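Local coordinates for A-type flavoprotein (PDB 2Q9U) that scavenges oxygen, binding FMN and a mu-oxo-diiron centre, and probably passes electrons from the flavin to the irons, at residues W19-W25 with A178-R182; M193-K197 with L241-Y246; C255-V259 with A403-C407. The contacts are given in a common frame with arbitrary orientation. Numbering follows the deposited sequence.

Interactions 1 and 2 lie in the beta-lactamase-like part, which holds the diiron centre. Interaction 3 lies in the flavodoxin-like part, which binds FMN. The centres of interactions 1 and 2 lie about 19 Å apart, those of interactions 2 and 3 about 18 Å, and neither pair touches. The centres of interactions 1 and 3 are about 36 Å apart, on opposite sides of the chain's centre. Strand 258-263 of interaction 3 is the next regular element after helix 236-250 of interaction 2. All three contacts lie away from the iron and FMN sites. The side chains of D24 and Y246 each lie about 11 Å from the diiron centre, and that of Y246 about 13 Å from a bound FMN.

Interaction 1 (W19-W25 with A178-R182); sequences WVGIVDW and ATSRR
W19-D24 lie on strand 17-24 of the seven-stranded mixed sheet in the beta-lactamase-like domain. The strand is broken at V20-G21 (G21 phi/psi -87/-160), and W25 follows it. Residues 178-182 form an irregular loop after strand 166-170. The CA pairs W19/R182 (8.2 Å) and W25/A178 (5.6 Å) set the register. W19 is t (chi2 88°), and one ring face takes R182 (m, m, t, chi4 -129°). The guanidinium lies flat on the indole, planes at 13° and centres 3.6 Å apart. R182 CZ is 3.6 Å from the centroid of the W19 six-membered ring (cation-pi), and R182 CD is 3.6 Å from that of the five-membered ring (CH-pi). V23 (t) points toward the loop: CG1 meets A178 CB at 3.3 Å, and CG2 lies 3.5 Å from both T179 O and R182 NH1. D24 points away, and its OD2 hydrogen-bonds Y41 OH. W25 (m, chi2 103°) brings its CE3 to 3.9 Å from A178 CB. R181 N donates to T179 OG1 (3.0 Å) in an ST turn. S180 OG bonds to T288 N of the second subunit. The R182 charge is buried on the W19 face, with R182 NH1 on T179 O (2.9 Å) and NE on Q11 OE1.

Interaction 2 (M193-K197 with L241-Y246); sequences MHLFK and LAIAEY
Two helices of the beta-lactamase-like domain, 189-204 (residues 193-197) and 236-250 (residues 241-246), pack in nearly the same direction. Their axes come within 11.1 Å and cross at -31°, a spacing filled by F196, M193 and Y246. CA register pairs are M193/A242 (7.2 Å) and K197/E245 (8.1 Å). Apolar contacts come from M193 (m, m, m) and F196 (t, chi2 -84°). M193 CE lies 3.8 Å from E245 CB, and M193 SD lies 4.4 Å from L241 CB. F196 CE2 meets A242 CB at 3.9 Å, and E245 CG sits at the ring edge, 3.9 Å from F196 CE1. The aromatic contact is oblique: the F196 and Y246 centroids are 4.5 Å apart, planes at 39°, with F196 CZ 3.4 Å from Y246 CE1 over the tyrosine face. Polar contacts go through water. One water accepts from Y246 OH (2.8 Å) and donates to F196 O (3.1 Å); Y246 OH also bonds to F173 N. A second accepts from extended K197 NZ (m, t, t, t; 2.9 Å) and donates to E245 OE1 (t, p; 2.9 Å). E245 OE1 forms a salt bridge with R248 NH2, and OE2 is hydrogen-bonded to Y306 OH. The packing therefore rests on apolar and aromatic contact, with polar groups joined by solvent.

Interaction 3 (C255-V259 with A403-C407); sequences CQKKV and AIAYC
Residues 403-407 are a turn of helix 386-409, lying across residues 255-259, a loop running into the start of strand 258-263. The CA pairs C255/C407 (6.1 Å) and K257/I404 (5.4 Å) set the register. A403 points toward the strand, and its CB lies 3.9 Å from V259 CG2 and 4.1 Å from K258 O. I404 (m, chi2 t) brings CG1 to 4.2 Å from K257 CG and also touches C286. K257 is m and centres an inverse gamma turn (phi/psi -76/84). The Y406 side chain (t, chi2 89°) meets C255 (m) in a sulfur-aromatic contact. C255 SG sits at the ring edge, 5.4 Å from the Y406 centroid and 4.0 Å from Y406 CE2. C407 (m) faces the loop; its SG is 4.0 Å from C255 CB and 3.9 Å from K257 N. M266, Y267, T269 and T270, which bind FMN, follow the other end of that strand. The C-terminal helix thus covers the start of the first strand of the parallel sheet (order 2-1-3-4-5), as is typical of the flavodoxin fold.

Interaction 1 (W19-W25 with A178-R182)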
ATOM      1  N   TRP A  19      -2.006  10.111  33.546  1.00 12.11           N
ATOM      2  CA  TRP A  19      -2.353   9.564  32.229  1.00 11.32           C
ATOM      3  C   TRP A  19      -2.515   8.071  32.343  1.00 10.30           C
ATOM      4  O   TRP A  19      -1.589   7.350  32.759  1.00  9.95           O
ATOM      5  CB  TRP A  19      -1.288   9.934  31.202  1.00 11.33           C
ATOM      6  CG  TRP A  19      -1.530   9.459  29.824  1.00 10.59           C
ATOM      7  CD1 TRP A  19      -2.240  10.102  28.843  1.00 11.84           C
ATOM      8  CD2 TRP A  19      -1.050   8.240  29.244  1.00 10.15           C
ATOM      9  NE1 TRP A  19      -2.224   9.360  27.691  1.00 11.87           N
ATOM     10  CE2 TRP A  19      -1.503   8.211  27.907  1.00 11.48           C
ATOM     11  CE3 TRP A  19      -0.264   7.178  29.726  1.00 12.51           C
ATOM     12  CZ2 TRP A  19      -1.191   7.165  27.028  1.00 10.75           C
ATOM     13  CZ3 TRP A  19       0.040   6.116  28.859  1.00 10.33           C
ATOM     14  CH2 TRP A  19      -0.423   6.125  27.522  1.00 10.79           C
ATOM     15  N   VAL A  20      -3.704   7.590  31.983  1.00  9.86           N
ATOM     16  CA  VAL A  20      -3.979   6.153  32.004  1.00  9.73           C
ATOM     17  C   VAL A  20      -4.541   5.696  30.619  1.00 10.40           C
ATOM     18  O   VAL A  20      -5.297   4.741  30.531  1.00 10.22           O
ATOM     19  CB  VAL A  20      -4.927   5.768  33.156  1.00 10.25           C
ATOM     20  CG1 VAL A  20      -4.229   5.973  34.545  1.00  8.58           C
ATOM     21  CG2 VAL A  20      -6.284   6.502  33.048  1.00  8.72           C
ATOM     22  N   GLY A  21      -4.131   6.396  29.555  1.00  9.93           N
ATOM     23  CA  GLY A  21      -4.623   6.100  28.215  1.00 10.17           C
ATOM     24  C   GLY A  21      -3.783   5.027  27.558  1.00  8.79           C
ATOM     25  O   GLY A  21      -3.057   4.286  28.218  1.00 10.35           O
ATOM     26  N   ILE A  22      -3.850   4.967  26.240  1.00  9.75           N
ATOM     27  CA  ILE A  22      -2.989   4.042  25.502  1.00  9.72           C
ATOM     28  C   ILE A  22      -2.450   4.735  24.270  1.00  8.85           C
ATOM     29  O   ILE A  22      -3.096   5.627  23.714  1.00  9.02           O
ATOM     30  CB  ILE A  22      -3.684   2.697  25.127  1.00  9.88           C
ATOM     31  CG1 ILE A  22      -4.737   2.855  24.003  1.00 10.26           C
ATOM     32  CG2 ILE A  22      -4.314   1.991  26.377  1.00  9.03           C
ATOM     33  CD1 ILE A  22      -4.163   2.663  22.547  1.00 12.73           C
ATOM     34  N   VAL A  23      -1.266   4.322  23.849  1.00  8.74           N
ATOM     35  CA  VAL A  23      -0.704   4.836  22.591  1.00  8.53           C
ATOM     36  C   VAL A  23      -0.967   3.780  21.549  1.00  8.64           C
ATOM     37  O   VAL A  23      -0.631   2.592  21.747  1.00  8.55           O
ATOM     38  CB  VAL A  23       0.819   5.141  22.679  1.00  9.31           C
ATOM     39  CG1 VAL A  23       1.302   5.712  21.309  1.00  8.68           C
ATOM     40  CG2 VAL A  23       1.115   6.203  23.786  1.00  7.47           C
ATOM     41  N   ASP A  24      -1.629   4.196  20.468  1.00  8.72           N
ATOM     42  CA  ASP A  24      -1.949   3.287  19.362  1.00  8.33           C
ATOM     43  C   ASP A  24      -0.830   3.457  18.311  1.00  8.55           C
ATOM     44  O   ASP A  24      -0.943   4.222  17.337  1.00  8.18           O
ATOM     45  CB  ASP A  24      -3.351   3.578  18.794  1.00  8.44           C
ATOM     46  CG  ASP A  24      -3.867   2.474  17.875  1.00  8.77           C
ATOM     47  OD1 ASP A  24      -3.057   1.651  17.407  1.00  9.70           O
ATOM     48  OD2 ASP A  24      -5.087   2.470  17.553  1.00  8.78           O
ATOM     49  N   TRP A  25       0.263   2.749  18.546  1.00  8.87           N
ATOM     50  CA  TRP A  25       1.454   2.816  17.685  1.00 10.46           C
ATOM     51  C   TRP A  25       1.160   2.378  16.239  1.00 11.30           C
ATOM     52  O   TRP A  25       1.701   2.940  15.287  1.00 13.07           O
ATOM     53  CB  TRP A  25       2.564   1.940  18.283  1.00  9.97           C
ATOM     54  CG  TRP A  25       3.102   2.482  19.607  1.00 10.39           C
ATOM     55  CD1 TRP A  25       2.816   2.028  20.879  1.00 11.44           C
ATOM     56  CD2 TRP A  25       3.992   3.592  19.770  1.00 10.81           C
ATOM     57  NE1 TRP A  25       3.489   2.788  21.813  1.00  9.28           N
ATOM     58  CE2 TRP A  25       4.234   3.737  21.156  1.00 10.79           C
ATOM     59  CE3 TRP A  25       4.627   4.473  18.869  1.00 10.80           C
ATOM     60  CZ2 TRP A  25       5.082   4.716  21.663  1.00 11.31           C
ATOM     61  CZ3 TRP A  25       5.479   5.448  19.385  1.00 10.83           C
ATOM     62  CH2 TRP A  25       5.686   5.567  20.761  1.00 11.69           C
ATOM     63  N   ALA A 178       1.143   9.295  17.830  1.00  9.57           N
ATOM     64  CA  ALA A 178       1.632   8.318  18.796  1.00  9.81           C
ATOM     65  C   ALA A 178       3.046   8.707  19.240  1.00 10.39           C
ATOM     66  O   ALA A 178       3.949   8.780  18.405  1.00  9.86           O
ATOM     67  CB  ALA A 178       1.648   6.852  18.201  1.00 10.58           C
ATOM     68  N   THR A 179       3.224   8.892  20.551  1.00  9.90           N
ATOM     69  CA  THR A 179       4.505   9.290  21.156  1.00 10.67           C
ATOM     70  C   THR A 179       4.501   8.885  22.629  1.00 10.54           C
ATOM     71  O   THR A 179       3.429   8.700  23.212  1.00  9.97           O
ATOM     72  CB  THR A 179       4.796  10.817  20.974  1.00 10.83           C
ATOM     73  OG1 THR A 179       5.955  11.181  21.725  1.00 11.62           O
ATOM     74  CG2 THR A 179       3.590  11.697  21.407  1.00 10.44           C
ATOM     75  N   SER A 180       5.683   8.720  23.216  1.00  9.91           N
ATOM     76  CA  SER A 180       5.771   8.448  24.638  1.00 10.66           C
ATOM     77  C   SER A 180       5.665   9.755  25.421  1.00 10.52           C
ATOM     78  O   SER A 180       5.457   9.735  26.637  1.00 10.44           O
ATOM     79  CB  SER A 180       7.073   7.696  24.983  1.00 11.18           C
ATOM     80  OG  SER A 180       8.208   8.509  24.726  1.00 11.27           O
ATOM     81  N   ARG A 181       5.779  10.882  24.712  1.00 10.12           N
ATOM     82  CA  ARG A 181       5.684  12.212  25.332  1.00 10.69           C
ATOM     83  C   ARG A 181       4.216  12.546  25.593  1.00 10.28           C
ATOM     84  O   ARG A 181       3.381  12.308  24.750  1.00  9.12           O
ATOM     85  CB  ARG A 181       6.264  13.295  24.393  1.00 11.25           C
ATOM     86  CG  ARG A 181       7.785  13.517  24.474  1.00 14.65           C
ATOM     87  CD  ARG A 181       8.637  12.401  23.844  1.00 20.68           C
ATOM     88  NE  ARG A 181      10.063  12.772  23.805  1.00 20.61           N
ATOM     89  CZ  ARG A 181      10.650  13.429  22.800  1.00 21.92           C
ATOM     90  NH1 ARG A 181       9.964  13.793  21.718  1.00 20.93           N
ATOM     91  NH2 ARG A 181      11.941  13.735  22.878  1.00 22.27           N
ATOM     92  N   ARG A 182       3.926  13.152  26.739  1.00  9.77           N
ATOM     93  CA  ARG A 182       2.560  13.561  27.035  1.00 10.09           C
ATOM     94  C   ARG A 182       2.266  15.017  26.757  1.00 10.02           C
ATOM     95  O   ARG A 182       1.101  15.402  26.691  1.00 10.46           O
ATOM     96  CB  ARG A 182       2.155  13.180  28.474  1.00  9.33           C
ATOM     97  CG  ARG A 182       2.337  11.673  28.770  1.00 10.62           C
ATOM     98  CD  ARG A 182       1.423  10.751  27.876  1.00 11.16           C
ATOM     99  NE  ARG A 182       1.988   9.389  27.944  1.00 11.66           N
ATOM    100  CZ  ARG A 182       2.286   8.615  26.925  1.00  9.83           C
ATOM    101  NH1 ARG A 182       1.993   8.977  25.659  1.00  9.03           N
ATOM    102  NH2 ARG A 182       2.847   7.431  27.196  1.00 11.46           N
TER

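Interaction 2 (M193-K197 with L241-Y246)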
ATOM      1  N   MET A 193       1.889  21.037  15.950  1.00 11.44           N
ATOM      2  CA  MET A 193       0.952  21.975  15.350  1.00 11.72           C
ATOM      3  C   MET A 193       0.549  21.549  13.966  1.00 11.93           C
ATOM      4  O   MET A 193      -0.614  21.714  13.585  1.00 11.00           O
ATOM      5  CB  MET A 193       1.492  23.413  15.363  1.00 12.35           C
ATOM      6  CG  MET A 193       1.474  24.064  16.722  1.00 14.01           C
ATOM      7  SD  MET A 193      -0.222  24.213  17.417  1.00 19.34           S
ATOM      8  CE  MET A 193      -1.117  25.034  16.083  1.00 18.73           C
ATOM      9  N   HIS A 194       1.501  20.996  13.209  1.00 11.66           N
ATOM     10  CA  HIS A 194       1.164  20.409  11.904  1.00 12.63           C
ATOM     11  C   HIS A 194       0.053  19.359  12.043  1.00 11.80           C
ATOM     12  O   HIS A 194      -0.934  19.385  11.305  1.00 12.33           O
ATOM     13  CB  HIS A 194       2.419  19.816  11.251  1.00 13.32           C
ATOM     14  CG  HIS A 194       2.135  18.934  10.082  1.00 15.32           C
ATOM     15  ND1 HIS A 194       2.110  19.397   8.792  1.00 19.36           N
ATOM     16  CD2 HIS A 194       1.850  17.611  10.017  1.00 17.59           C
ATOM     17  CE1 HIS A 194       1.837  18.397   7.970  1.00 19.13           C
ATOM     18  NE2 HIS A 194       1.666  17.302   8.689  1.00 19.36           N
ATOM     19  N   LEU A 195       0.203  18.439  12.992  1.00 10.93           N
ATOM     20  CA  LEU A 195      -0.798  17.372  13.157  1.00 10.28           C
ATOM     21  C   LEU A 195      -2.091  17.910  13.773  1.00  9.90           C
ATOM     22  O   LEU A 195      -3.196  17.403  13.486  1.00  8.98           O
ATOM     23  CB  LEU A 195      -0.204  16.234  14.000  1.00 10.22           C
ATOM     24  CG  LEU A 195       0.945  15.472  13.304  1.00 11.24           C
ATOM     25  CD1 LEU A 195       1.560  14.486  14.307  1.00 11.75           C
ATOM     26  CD2 LEU A 195       0.462  14.737  12.023  1.00 14.37           C
ATOM     27  N   PHE A 196      -1.951  18.949  14.612  1.00  9.90           N
ATOM     28  CA  PHE A 196      -3.105  19.627  15.231  1.00 10.55           C
ATOM     29  C   PHE A 196      -3.961  20.238  14.107  1.00 10.49           C
ATOM     30  O   PHE A 196      -5.189  20.138  14.110  1.00  9.60           O
ATOM     31  CB  PHE A 196      -2.583  20.695  16.201  1.00 10.77           C
ATOM     32  CG  PHE A 196      -3.649  21.614  16.785  1.00 13.63           C
ATOM     33  CD1 PHE A 196      -4.093  22.741  16.088  1.00 14.20           C
ATOM     34  CD2 PHE A 196      -4.166  21.369  18.059  1.00 13.61           C
ATOM     35  CE1 PHE A 196      -5.044  23.607  16.659  1.00 15.38           C
ATOM     36  CE2 PHE A 196      -5.101  22.242  18.642  1.00 14.17           C
ATOM     37  CZ  PHE A 196      -5.539  23.346  17.938  1.00 10.13           C
ATOM     38  N   LYS A 197      -3.291  20.856  13.132  1.00 10.07           N
ATOM     39  CA  LYS A 197      -3.969  21.390  11.927  1.00 10.79           C
ATOM     40  C   LYS A 197      -4.578  20.303  11.050  1.00 10.17           C
ATOM     41  O   LYS A 197      -5.691  20.462  10.511  1.00 10.44           O
ATOM     42  CB  LYS A 197      -3.016  22.243  11.087  1.00 11.51           C
ATOM     43  CG  LYS A 197      -2.686  23.588  11.710  1.00 12.69           C
ATOM     44  CD  LYS A 197      -1.648  24.324  10.836  1.00 14.21           C
ATOM     45  CE  LYS A 197      -1.119  25.572  11.506  1.00 14.57           C
ATOM     46  NZ  LYS A 197       0.003  26.223  10.726  1.00 17.44           N
ATOM     47  N   LEU A 241      -0.446  28.926  21.402  1.00 16.07           N
ATOM     48  CA  LEU A 241      -0.422  28.675  19.956  1.00 15.06           C
ATOM     49  C   LEU A 241      -1.622  27.847  19.472  1.00 15.18           C
ATOM     50  O   LEU A 241      -2.229  28.131  18.425  1.00 14.25           O
ATOM     51  CB  LEU A 241       0.883  27.936  19.586  1.00 16.36           C
ATOM     52  CG  LEU A 241       2.210  28.683  19.800  1.00 17.08           C
ATOM     53  CD1 LEU A 241       3.393  27.847  19.262  1.00 18.84           C
ATOM     54  CD2 LEU A 241       2.169  30.073  19.134  1.00 18.99           C
ATOM     55  N   ALA A 242      -1.922  26.790  20.221  1.00 14.23           N
ATOM     56  CA  ALA A 242      -3.003  25.900  19.862  1.00 14.46           C
ATOM     57  C   ALA A 242      -4.333  26.677  19.877  1.00 14.07           C
ATOM     58  O   ALA A 242      -5.123  26.596  18.932  1.00 14.28           O
ATOM     59  CB  ALA A 242      -3.046  24.748  20.829  1.00 14.14           C
ATOM     60  N   ILE A 243      -4.572  27.389  20.974  1.00 14.23           N
ATOM     61  CA  ILE A 243      -5.767  28.220  21.124  1.00 14.72           C
ATOM     62  C   ILE A 243      -5.858  29.253  20.000  1.00 14.58           C
ATOM     63  O   ILE A 243      -6.935  29.411  19.399  1.00 14.12           O
ATOM     64  CB  ILE A 243      -5.825  28.909  22.511  1.00 14.20           C
ATOM     65  CG1 ILE A 243      -6.050  27.857  23.604  1.00 14.60           C
ATOM     66  CG2 ILE A 243      -6.977  29.928  22.555  1.00 14.23           C
ATOM     67  CD1 ILE A 243      -5.766  28.348  25.020  1.00 17.11           C
ATOM     68  N   ALA A 244      -4.733  29.917  19.714  1.00 14.43           N
ATOM     69  CA  ALA A 244      -4.685  30.951  18.644  1.00 14.93           C
ATOM     70  C   ALA A 244      -5.048  30.404  17.257  1.00 15.50           C
ATOM     71  O   ALA A 244      -5.738  31.085  16.487  1.00 15.54           O
ATOM     72  CB  ALA A 244      -3.347  31.627  18.602  1.00 15.01           C
ATOM     73  N   GLU A 245      -4.597  29.186  16.941  1.00 13.78           N
ATOM     74  CA  GLU A 245      -4.951  28.551  15.659  1.00 14.01           C
ATOM     75  C   GLU A 245      -6.452  28.242  15.571  1.00 13.69           C
ATOM     76  O   GLU A 245      -7.096  28.541  14.556  1.00 14.31           O
ATOM     77  CB  GLU A 245      -4.121  27.276  15.442  1.00 13.58           C
ATOM     78  CG  GLU A 245      -4.432  26.520  14.105  1.00 15.22           C
ATOM     79  CD  GLU A 245      -4.043  27.302  12.852  1.00 16.35           C
ATOM     80  OE1 GLU A 245      -3.158  28.178  12.941  1.00 18.14           O
ATOM     81  OE2 GLU A 245      -4.614  27.031  11.774  1.00 17.60           O
ATOM     82  N   TYR A 246      -7.011  27.599  16.598  1.00 13.43           N
ATOM     83  CA  TYR A 246      -8.460  27.381  16.639  1.00 14.31           C
ATOM     84  C   TYR A 246      -9.239  28.698  16.514  1.00 15.06           C
ATOM     85  O   TYR A 246     -10.269  28.778  15.820  1.00 16.33           O
ATOM     86  CB  TYR A 246      -8.862  26.691  17.939  1.00 13.63           C
ATOM     87  CG  TYR A 246      -8.860  25.196  17.929  1.00 14.23           C
ATOM     88  CD1 TYR A 246      -8.738  24.458  16.743  1.00 15.28           C
ATOM     89  CD2 TYR A 246      -9.028  24.500  19.127  1.00 15.88           C
ATOM     90  CE1 TYR A 246      -8.745  23.061  16.765  1.00 13.46           C
ATOM     91  CE2 TYR A 246      -9.053  23.129  19.162  1.00 15.35           C
ATOM     92  CZ  TYR A 246      -8.912  22.407  17.984  1.00 14.94           C
ATOM     93  OH  TYR A 246      -8.955  21.042  18.074  1.00 12.82           O
TER
HETATM   94  O   HOH W   1      -6.986  19.676  16.541  1.00 15.40           O
HETATM   95  O   HOH W   2      -0.336  28.490  12.497  1.00 36.74           O

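Interaction 3 (C255-V259 with A403-C407)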
ATOM      1  N   CYS A 255      -5.970  31.273   6.797  1.00 17.32           N
ATOM      2  CA  CYS A 255      -5.361  30.954   5.514  1.00 17.69           C
ATOM      3  C   CYS A 255      -3.944  31.536   5.292  1.00 17.02           C
ATOM      4  O   CYS A 255      -3.491  32.470   5.990  1.00 15.41           O
ATOM      5  CB  CYS A 255      -6.374  31.135   4.379  1.00 18.35           C
ATOM      6  SG  CYS A 255      -7.886  29.997   4.610  1.00 25.03           S
ATOM      7  N   GLN A 256      -3.211  30.924   4.371  1.00 15.93           N
ATOM      8  CA  GLN A 256      -1.858  31.355   4.071  1.00 14.95           C
ATOM      9  C   GLN A 256      -1.799  31.850   2.626  1.00 14.62           C
ATOM     10  O   GLN A 256      -2.725  31.595   1.850  1.00 14.28           O
ATOM     11  CB  GLN A 256      -0.873  30.200   4.276  1.00 15.51           C
ATOM     12  CG  GLN A 256      -0.890  29.578   5.671  1.00 17.21           C
ATOM     13  CD  GLN A 256      -0.172  30.420   6.718  1.00 23.64           C
ATOM     14  OE1 GLN A 256       0.221  31.567   6.465  1.00 23.59           O
ATOM     15  NE2 GLN A 256       0.018  29.839   7.906  1.00 25.29           N
ATOM     16  N   LYS A 257      -0.728  32.565   2.278  1.00 13.07           N
ATOM     17  CA  LYS A 257      -0.461  32.937   0.899  1.00 14.14           C
ATOM     18  C   LYS A 257       0.057  31.645   0.248  1.00 12.52           C
ATOM     19  O   LYS A 257       1.267  31.390   0.201  1.00 13.06           O
ATOM     20  CB  LYS A 257       0.594  34.051   0.832  1.00 14.55           C
ATOM     21  CG  LYS A 257       0.127  35.403   1.399  1.00 16.80           C
ATOM     22  CD  LYS A 257       1.235  36.457   1.217  1.00 17.73           C
ATOM     23  CE  LYS A 257       0.957  37.734   2.007  1.00 24.73           C
ATOM     24  NZ  LYS A 257       2.095  38.716   1.907  1.00 28.64           N
ATOM     25  N   LYS A 258      -0.888  30.809  -0.174  1.00 11.47           N
ATOM     26  CA  LYS A 258      -0.594  29.405  -0.504  1.00 11.17           C
ATOM     27  C   LYS A 258      -1.637  28.954  -1.521  1.00 10.77           C
ATOM     28  O   LYS A 258      -2.837  29.232  -1.368  1.00 10.68           O
ATOM     29  CB  LYS A 258      -0.626  28.523   0.770  1.00 11.44           C
ATOM     30  CG  LYS A 258      -0.515  26.966   0.498  1.00 11.23           C
ATOM     31  CD  LYS A 258      -0.599  26.215   1.819  1.00 11.75           C
ATOM     32  CE  LYS A 258      -0.725  24.690   1.624  1.00 11.80           C
ATOM     33  NZ  LYS A 258      -0.646  24.083   3.025  1.00 11.42           N
ATOM     34  N   VAL A 259      -1.148  28.299  -2.570  1.00  9.93           N
ATOM     35  CA  VAL A 259      -1.986  27.686  -3.577  1.00  9.89           C
ATOM     36  C   VAL A 259      -1.732  26.171  -3.552  1.00  9.58           C
ATOM     37  O   VAL A 259      -0.576  25.745  -3.545  1.00  9.82           O
ATOM     38  CB  VAL A 259      -1.661  28.243  -4.975  1.00  8.91           C
ATOM     39  CG1 VAL A 259      -2.553  27.547  -6.059  1.00 10.14           C
ATOM     40  CG2 VAL A 259      -1.890  29.751  -4.997  1.00  9.50           C
ATOM     41  N   ALA A 403      -5.218  34.298  -4.462  1.00 12.58           N
ATOM     42  CA  ALA A 403      -4.926  33.742  -3.136  1.00 12.79           C
ATOM     43  C   ALA A 403      -4.464  34.858  -2.171  1.00 13.42           C
ATOM     44  O   ALA A 403      -4.929  34.945  -1.039  1.00 13.78           O
ATOM     45  CB  ALA A 403      -3.859  32.683  -3.239  1.00 12.73           C
ATOM     46  N   ILE A 404      -3.569  35.715  -2.642  1.00 13.52           N
ATOM     47  CA  ILE A 404      -3.033  36.795  -1.806  1.00 13.57           C
ATOM     48  C   ILE A 404      -4.179  37.737  -1.435  1.00 14.02           C
ATOM     49  O   ILE A 404      -4.315  38.129  -0.265  1.00 13.95           O
ATOM     50  CB  ILE A 404      -1.862  37.494  -2.499  1.00 13.84           C
ATOM     51  CG1 ILE A 404      -0.635  36.550  -2.537  1.00 13.09           C
ATOM     52  CG2 ILE A 404      -1.515  38.828  -1.771  1.00 15.91           C
ATOM     53  CD1 ILE A 404       0.417  36.931  -3.587  1.00 16.58           C
ATOM     54  N   ALA A 405      -5.029  38.047  -2.413  1.00 13.70           N
ATOM     55  CA  ALA A 405      -6.193  38.927  -2.184  1.00 14.12           C
ATOM     56  C   ALA A 405      -7.165  38.329  -1.172  1.00 14.87           C
ATOM     57  O   ALA A 405      -7.684  39.025  -0.287  1.00 13.85           O
ATOM     58  CB  ALA A 405      -6.915  39.230  -3.498  1.00 14.58           C
ATOM     59  N   TYR A 406      -7.414  37.025  -1.305  1.00 14.35           N
ATOM     60  CA  TYR A 406      -8.334  36.342  -0.415  1.00 14.57           C
ATOM     61  C   TYR A 406      -7.817  36.383   1.027  1.00 15.27           C
ATOM     62  O   TYR A 406      -8.588  36.615   1.971  1.00 15.33           O
ATOM     63  CB  TYR A 406      -8.541  34.888  -0.898  1.00 14.06           C
ATOM     64  CG  TYR A 406      -9.361  34.073   0.055  1.00 13.85           C
ATOM     65  CD1 TYR A 406     -10.745  34.033  -0.046  1.00 13.01           C
ATOM     66  CD2 TYR A 406      -8.743  33.354   1.087  1.00 14.29           C
ATOM     67  CE1 TYR A 406     -11.506  33.288   0.861  1.00 12.89           C
ATOM     68  CE2 TYR A 406      -9.481  32.612   1.973  1.00 14.11           C
ATOM     69  CZ  TYR A 406     -10.852  32.583   1.863  1.00 13.66           C
ATOM     70  OH  TYR A 406     -11.525  31.822   2.772  1.00 14.85           O
ATOM     71  N   CYS A 407      -6.519  36.165   1.203  1.00 15.98           N
ATOM     72  CA  CYS A 407      -5.921  36.222   2.527  1.00 18.39           C
ATOM     73  C   CYS A 407      -5.952  37.616   3.125  1.00 18.67           C
ATOM     74  O   CYS A 407      -6.171  37.762   4.312  1.00 19.45           O
ATOM     75  CB  CYS A 407      -4.472  35.774   2.500  1.00 18.52           C
ATOM     76  SG  CYS A 407      -4.330  34.020   2.412  1.00 24.87           S
TER